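Local coordinates for protein Rik1-associated factor 1 (Schizosaccharomyces pombe, PDB 4O9D) that forms, in this piece, the WD-repeat beta-propeller of a subunit of the Clr4 methyltransferase complex, which methylates histone H3 to establish heterochromatin, at residues A169-Y181 with C214-K228. Residues are numbered along the deposited sequence; the frame is centred on the assembly and turned at random.
Sequences ANLIYPEALEKGY and CLALFDASTASFVQK. With EDO (1,2-ethanediol), chain F.
Tyr-173 lays one ring face on Phe-225 of the hairpin 214-228 and turns the other to helix 174-178. Phe-225 CE1 sits over the ring centre. The two rings form an offset stack, centroids 4.4 Å apart and planes at 29°. The opposite face looks onto the backbone N of Ala-176. CG of Tyr-173 stands anti to the backbone N (chi1 176°), which sends the ring along the hairpin toward Lys-228. Ala-216 CB meets Tyr-173 CD2 at 3.7 Å, and the extended Lys-228 chain crosses the phenol end, its CD 3.4 Å from Tyr-173 OH. With an alanine in place of Tyr-173, Phe-225 would lose its stacking partner, and a gap would probably open between it and helix 174-178. Cys-214 SG fits between two tyrosines, oblique to the Tyr-173 ring and at the edge of the Tyr-181 ring, 3.9 Å from Tyr-181 CD2.

Farther along, the Phe-218 ring fits against the chain at Leu-171 to Tyr-173, with Ile-172 C and Tyr-173 N in plane at its edge. Leu-171 CB rests over one face of the Phe-218 ring, a CH-pi contact 4.0 Å from the ring centroid. Leu-171 CD2 and Ala-169 CB both close on the small bump of Ala-223 CB. Water 1 bridges the backbones here: it donates to Asn-170 O and Ala-223 O and accepts from Ile-172 N. At the other end, Lys-179 NZ and Lys-228 NZ, 4.4 Å apart, both form salt bridges with Asp-233, whose carboxylate probably draws the two ammonium groups together.

Strand 165-171 is the last of one four-stranded antiparallel sheet, and 214-219 and 224-228 are the last two of the next. This is blade-to-blade packing in a WD40 beta-propeller, with aromatic and aliphatic side chains filling the seam.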
loop_
_atom_site.group_PDB
_atom_site.type_symbol
_atom_site.label_atom_id
_atom_site.label_comp_id
_atom_site.label_asym_id
_atom_site.label_seq_id
_atom_site.Cartn_x
_atom_site.Cartn_y
_atom_site.Cartn_z
ATOM N N ALA A 169 -2.164 21.900 -3.949
ATOM C CA ALA A 169 -2.918 22.424 -2.811
ATOM C C ALA A 169 -2.440 21.731 -1.546
ATOM O O ALA A 169 -2.228 20.508 -1.539
ATOM C CB ALA A 169 -4.432 22.187 -3.005
ATOM N N ASN A 170 -2.298 22.501 -0.472
ATOM C CA ASN A 170 -1.811 21.970 0.794
ATOM C C ASN A 170 -3.007 21.549 1.640
ATOM O O ASN A 170 -4.028 22.267 1.687
ATOM C CB ASN A 170 -1.012 23.027 1.563
ATOM C CG ASN A 170 0.292 23.403 0.884
ATOM O OD1 ASN A 170 0.809 22.674 0.043
ATOM N ND2 ASN A 170 0.832 24.550 1.256
ATOM N N LEU A 171 -2.892 20.376 2.268
ATOM C CA LEU A 171 -3.877 19.905 3.219
ATOM C C LEU A 171 -3.253 19.979 4.614
ATOM O O LEU A 171 -2.380 19.167 4.979
ATOM C CB LEU A 171 -4.318 18.449 2.909
ATOM C CG LEU A 171 -4.886 18.158 1.509
ATOM C CD1 LEU A 171 -5.078 16.614 1.309
ATOM C CD2 LEU A 171 -6.176 18.901 1.263
ATOM N N ILE A 172 -3.744 20.931 5.398
ATOM C CA ILE A 172 -3.069 21.383 6.609
ATOM C C ILE A 172 -3.999 21.170 7.790
ATOM O O ILE A 172 -5.138 21.615 7.763
ATOM C CB ILE A 172 -2.694 22.906 6.477
ATOM C CG1 ILE A 172 -1.691 23.115 5.333
ATOM C CG2 ILE A 172 -2.104 23.469 7.761
ATOM C CD1 ILE A 172 -1.396 24.593 5.061
ATOM N N TYR A 173 -3.537 20.434 8.799
ATOM C CA TYR A 173 -4.315 20.264 10.026
ATOM C C TYR A 173 -3.413 20.833 11.109
ATOM O O TYR A 173 -2.506 20.154 11.587
ATOM C CB TYR A 173 -4.652 18.787 10.251
ATOM C CG TYR A 173 -5.387 18.443 11.545
ATOM C CD1 TYR A 173 -5.901 19.428 12.374
ATOM C CD2 TYR A 173 -5.538 17.104 11.932
ATOM C CE1 TYR A 173 -6.565 19.095 13.549
ATOM C CE2 TYR A 173 -6.187 16.758 13.101
ATOM C CZ TYR A 173 -6.706 17.750 13.905
ATOM O OH TYR A 173 -7.351 17.403 15.068
ATOM N N PRO A 174 -3.609 22.122 11.446
ATOM C CA PRO A 174 -2.661 22.841 12.302
ATOM C C PRO A 174 -2.371 22.169 13.631
ATOM O O PRO A 174 -1.216 22.155 14.046
ATOM C CB PRO A 174 -3.344 24.201 12.530
ATOM C CG PRO A 174 -4.269 24.376 11.379
ATOM C CD PRO A 174 -4.738 22.979 11.027
ATOM N N GLU A 175 -3.389 21.613 14.286
ATOM C CA GLU A 175 -3.190 20.952 15.575
ATOM C C GLU A 175 -2.257 19.714 15.457
ATOM O O GLU A 175 -1.355 19.505 16.283
ATOM C CB GLU A 175 -4.541 20.570 16.188
ATOM C CG GLU A 175 -5.344 21.766 16.696
ATOM C CD GLU A 175 -6.139 22.487 15.603
ATOM O OE1 GLU A 175 -6.007 22.161 14.394
ATOM O OE2 GLU A 175 -6.923 23.379 15.972
ATOM N N ALA A 176 -2.448 18.916 14.412
ATOM C CA ALA A 176 -1.503 17.845 14.115
ATOM C C ALA A 176 -0.101 18.421 13.945
ATOM O O ALA A 176 0.874 17.922 14.515
ATOM C CB ALA A 176 -1.926 17.113 12.851
ATOM N N LEU A 177 0.016 19.495 13.169
ATOM C CA LEU A 177 1.343 20.055 12.927
ATOM C C LEU A 177 1.985 20.565 14.217
ATOM O O LEU A 177 3.179 20.383 14.418
ATOM C CB LEU A 177 1.279 21.154 11.878
ATOM C CG LEU A 177 1.042 20.671 10.449
ATOM C CD1 LEU A 177 0.615 21.832 9.577
ATOM C CD2 LEU A 177 2.282 20.039 9.882
ATOM N N GLU A 178 1.199 21.192 15.094
ATOM C CA GLU A 178 1.724 21.648 16.393
ATOM C C GLU A 178 2.339 20.496 17.163
ATOM O O GLU A 178 3.345 20.656 17.859
ATOM C CB GLU A 178 0.607 22.233 17.264
ATOM C CG GLU A 178 0.059 23.586 16.826
ATOM C CD GLU A 178 -1.132 24.001 17.684
ATOM O OE1 GLU A 178 -1.239 23.462 18.810
ATOM O OE2 GLU A 178 -1.963 24.836 17.242
ATOM N N LYS A 179 1.700 19.333 17.061
ATOM C CA LYS A 179 2.137 18.150 17.794
ATOM C C LYS A 179 3.270 17.396 17.093
ATOM O O LYS A 179 3.728 16.377 17.596
ATOM C CB LYS A 179 0.940 17.222 18.037
ATOM C CG LYS A 179 -0.085 17.815 19.017
ATOM C CD LYS A 179 -1.325 16.958 19.089
ATOM C CE LYS A 179 -2.211 17.354 20.252
ATOM N NZ LYS A 179 -3.465 16.554 20.229
ATOM N N GLY A 180 3.723 17.906 15.952
ATOM C CA GLY A 180 4.821 17.294 15.221
ATOM C C GLY A 180 4.504 15.940 14.578
ATOM O O GLY A 180 5.422 15.161 14.340
ATOM N N TYR A 181 3.226 15.678 14.285
ATOM C CA TYR A 181 2.814 14.434 13.639
ATOM C C TYR A 181 3.256 14.323 12.180
ATOM O O TYR A 181 3.463 15.325 11.495
ATOM C CB TYR A 181 1.289 14.262 13.699
ATOM C CG TYR A 181 0.723 14.007 15.088
ATOM C CD1 TYR A 181 1.549 13.701 16.165
ATOM C CD2 TYR A 181 -0.639 14.085 15.316
ATOM C CE1 TYR A 181 1.015 13.458 17.434
ATOM C CE2 TYR A 181 -1.171 13.866 16.572
ATOM C CZ TYR A 181 -0.336 13.548 17.624
ATOM O OH TYR A 181 -0.872 13.329 18.876
ATOM N N CYS A 214 -3.286 10.650 14.713
ATOM C CA CYS A 214 -4.732 10.867 14.624
ATOM C C CYS A 214 -5.222 10.582 13.195
ATOM O O CYS A 214 -4.423 10.285 12.300
ATOM C CB CYS A 214 -5.072 12.304 15.007
ATOM S SG CYS A 214 -4.298 13.532 13.940
ATOM N N LEU A 215 -6.537 10.671 13.010
ATOM C CA LEU A 215 -7.173 10.444 11.721
ATOM C C LEU A 215 -8.074 11.653 11.414
ATOM O O LEU A 215 -8.915 12.029 12.246
ATOM C CB LEU A 215 -7.978 9.131 11.776
ATOM C CG LEU A 215 -8.530 8.624 10.442
ATOM C CD1 LEU A 215 -7.350 8.145 9.550
ATOM C CD2 LEU A 215 -9.545 7.536 10.680
ATOM N N ALA A 216 -7.847 12.308 10.266
ATOM C CA ALA A 216 -8.591 13.520 9.906
ATOM C C ALA A 216 -9.234 13.445 8.521
ATOM O O ALA A 216 -8.865 12.597 7.693
ATOM C CB ALA A 216 -7.681 14.738 9.967
ATOM N N LEU A 217 -10.191 14.339 8.271
ATOM C CA LEU A 217 -10.860 14.378 6.985
ATOM C C LEU A 217 -10.718 15.754 6.351
ATOM O O LEU A 217 -10.794 16.769 7.054
ATOM C CB LEU A 217 -12.340 14.074 7.165
ATOM C CG LEU A 217 -13.135 13.745 5.894
ATOM C CD1 LEU A 217 -12.726 12.368 5.281
ATOM C CD2 LEU A 217 -14.655 13.805 6.196
ATOM N N PHE A 218 -10.541 15.782 5.027
ATOM C CA PHE A 218 -10.454 17.038 4.272
ATOM C C PHE A 218 -11.454 17.024 3.094
ATOM O O PHE A 218 -11.796 15.962 2.565
ATOM C CB PHE A 218 -9.040 17.223 3.722
ATOM C CG PHE A 218 -8.004 17.568 4.764
ATOM C CD1 PHE A 218 -7.424 16.573 5.549
ATOM C CD2 PHE A 218 -7.592 18.878 4.932
ATOM C CE1 PHE A 218 -6.460 16.897 6.506
ATOM C CE2 PHE A 218 -6.642 19.212 5.875
ATOM C CZ PHE A 218 -6.076 18.228 6.672
ATOM N N ASP A 219 -11.928 18.197 2.678
ATOM C CA ASP A 219 -12.720 18.292 1.451
ATOM C C ASP A 219 -11.765 18.490 0.271
ATOM O O ASP A 219 -10.900 19.379 0.310
ATOM C CB ASP A 219 -13.706 19.469 1.537
ATOM C CG ASP A 219 -14.526 19.616 0.281
ATOM O OD1 ASP A 219 -15.375 18.736 0.033
ATOM O OD2 ASP A 219 -14.287 20.583 -0.472
ATOM N N ALA A 220 -11.888 17.678 -0.779
ATOM C CA ALA A 220 -10.909 17.761 -1.867
ATOM C C ALA A 220 -11.095 18.961 -2.804
ATOM O O ALA A 220 -10.119 19.491 -3.279
ATOM C CB ALA A 220 -10.858 16.468 -2.697
ATOM N N SER A 221 -12.321 19.368 -3.100
ATOM C CA SER A 221 -12.472 20.488 -4.044
ATOM C C SER A 221 -12.070 21.836 -3.411
ATOM O O SER A 221 -11.572 22.722 -4.107
ATOM C CB SER A 221 -13.870 20.533 -4.655
ATOM O OG SER A 221 -14.872 20.496 -3.668
ATOM N N THR A 222 -12.252 21.990 -2.097
ATOM C CA THR A 222 -11.767 23.190 -1.418
ATOM C C THR A 222 -10.412 22.976 -0.739
ATOM O O THR A 222 -9.791 23.936 -0.275
ATOM C CB THR A 222 -12.768 23.724 -0.373
ATOM O OG1 THR A 222 -13.005 22.734 0.644
ATOM C CG2 THR A 222 -14.093 24.106 -1.041
ATOM N N ALA A 223 -9.958 21.724 -0.653
ATOM C CA ALA A 223 -8.723 21.434 0.060
ATOM C C ALA A 223 -8.751 21.924 1.510
ATOM O O ALA A 223 -7.726 22.330 2.051
ATOM C CB ALA A 223 -7.554 22.063 -0.659
ATOM N N SER A 224 -9.913 21.906 2.146
ATOM C CA SER A 224 -10.009 22.424 3.509
ATOM C C SER A 224 -10.230 21.315 4.543
ATOM O O SER A 224 -10.815 20.265 4.248
ATOM C CB SER A 224 -11.136 23.453 3.597
ATOM O OG SER A 224 -12.347 22.869 3.138
ATOM N N PHE A 225 -9.752 21.556 5.751
ATOM C CA PHE A 225 -9.995 20.645 6.875
ATOM C C PHE A 225 -11.482 20.553 7.173
ATOM O O PHE A 225 -12.174 21.572 7.192
ATOM C CB PHE A 225 -9.258 21.179 8.099
ATOM C CG PHE A 225 -9.419 20.342 9.330
ATOM C CD1 PHE A 225 -8.673 19.184 9.500
ATOM C CD2 PHE A 225 -10.291 20.729 10.336
ATOM C CE1 PHE A 225 -8.803 18.417 10.645
ATOM C CE2 PHE A 225 -10.427 19.955 11.493
ATOM C CZ PHE A 225 -9.677 18.805 11.642
ATOM N N VAL A 226 -11.978 19.337 7.416
ATOM C CA VAL A 226 -13.379 19.144 7.746
ATOM C C VAL A 226 -13.570 18.694 9.201
ATOM O O VAL A 226 -14.366 19.292 9.918
ATOM C CB VAL A 226 -14.053 18.170 6.760
ATOM C CG1 VAL A 226 -15.416 17.711 7.264
ATOM C CG2 VAL A 226 -14.141 18.820 5.367
ATOM N N GLN A 227 -12.845 17.663 9.642
ATOM C CA GLN A 227 -13.014 17.145 10.999
ATOM C C GLN A 227 -11.864 16.211 11.433
ATOM O O GLN A 227 -11.146 15.624 10.599
ATOM C CB GLN A 227 -14.331 16.369 11.097
ATOM C CG GLN A 227 -14.263 14.989 10.467
ATOM C CD GLN A 227 -15.584 14.217 10.506
ATOM O OE1 GLN A 227 -16.653 14.782 10.291
ATOM N NE2 GLN A 227 -15.504 12.907 10.749
ATOM N N LYS A 228 -11.672 16.110 12.744
ATOM C CA LYS A 228 -10.914 14.988 13.308
ATOM C C LYS A 228 -11.916 13.847 13.574
ATOM O O LYS A 228 -12.993 14.078 14.146
ATOM C CB LYS A 228 -10.222 15.419 14.603
ATOM C CG LYS A 228 -9.289 14.392 15.235
ATOM C CD LYS A 228 -8.867 14.845 16.652
ATOM C CE LYS A 228 -7.520 14.229 17.075
ATOM N NZ LYS A 228 -7.075 14.674 18.448
HETATM C C1 EDO F . 1.560 25.840 -3.120
HETATM O O1 EDO F . 2.577 25.808 -2.107
HETATM C C2 EDO F . 0.654 24.639 -2.865
HETATM O O2 EDO F . 1.473 23.506 -2.532
HETATM O O HOH W 1 -5.751 22.614 4.255
#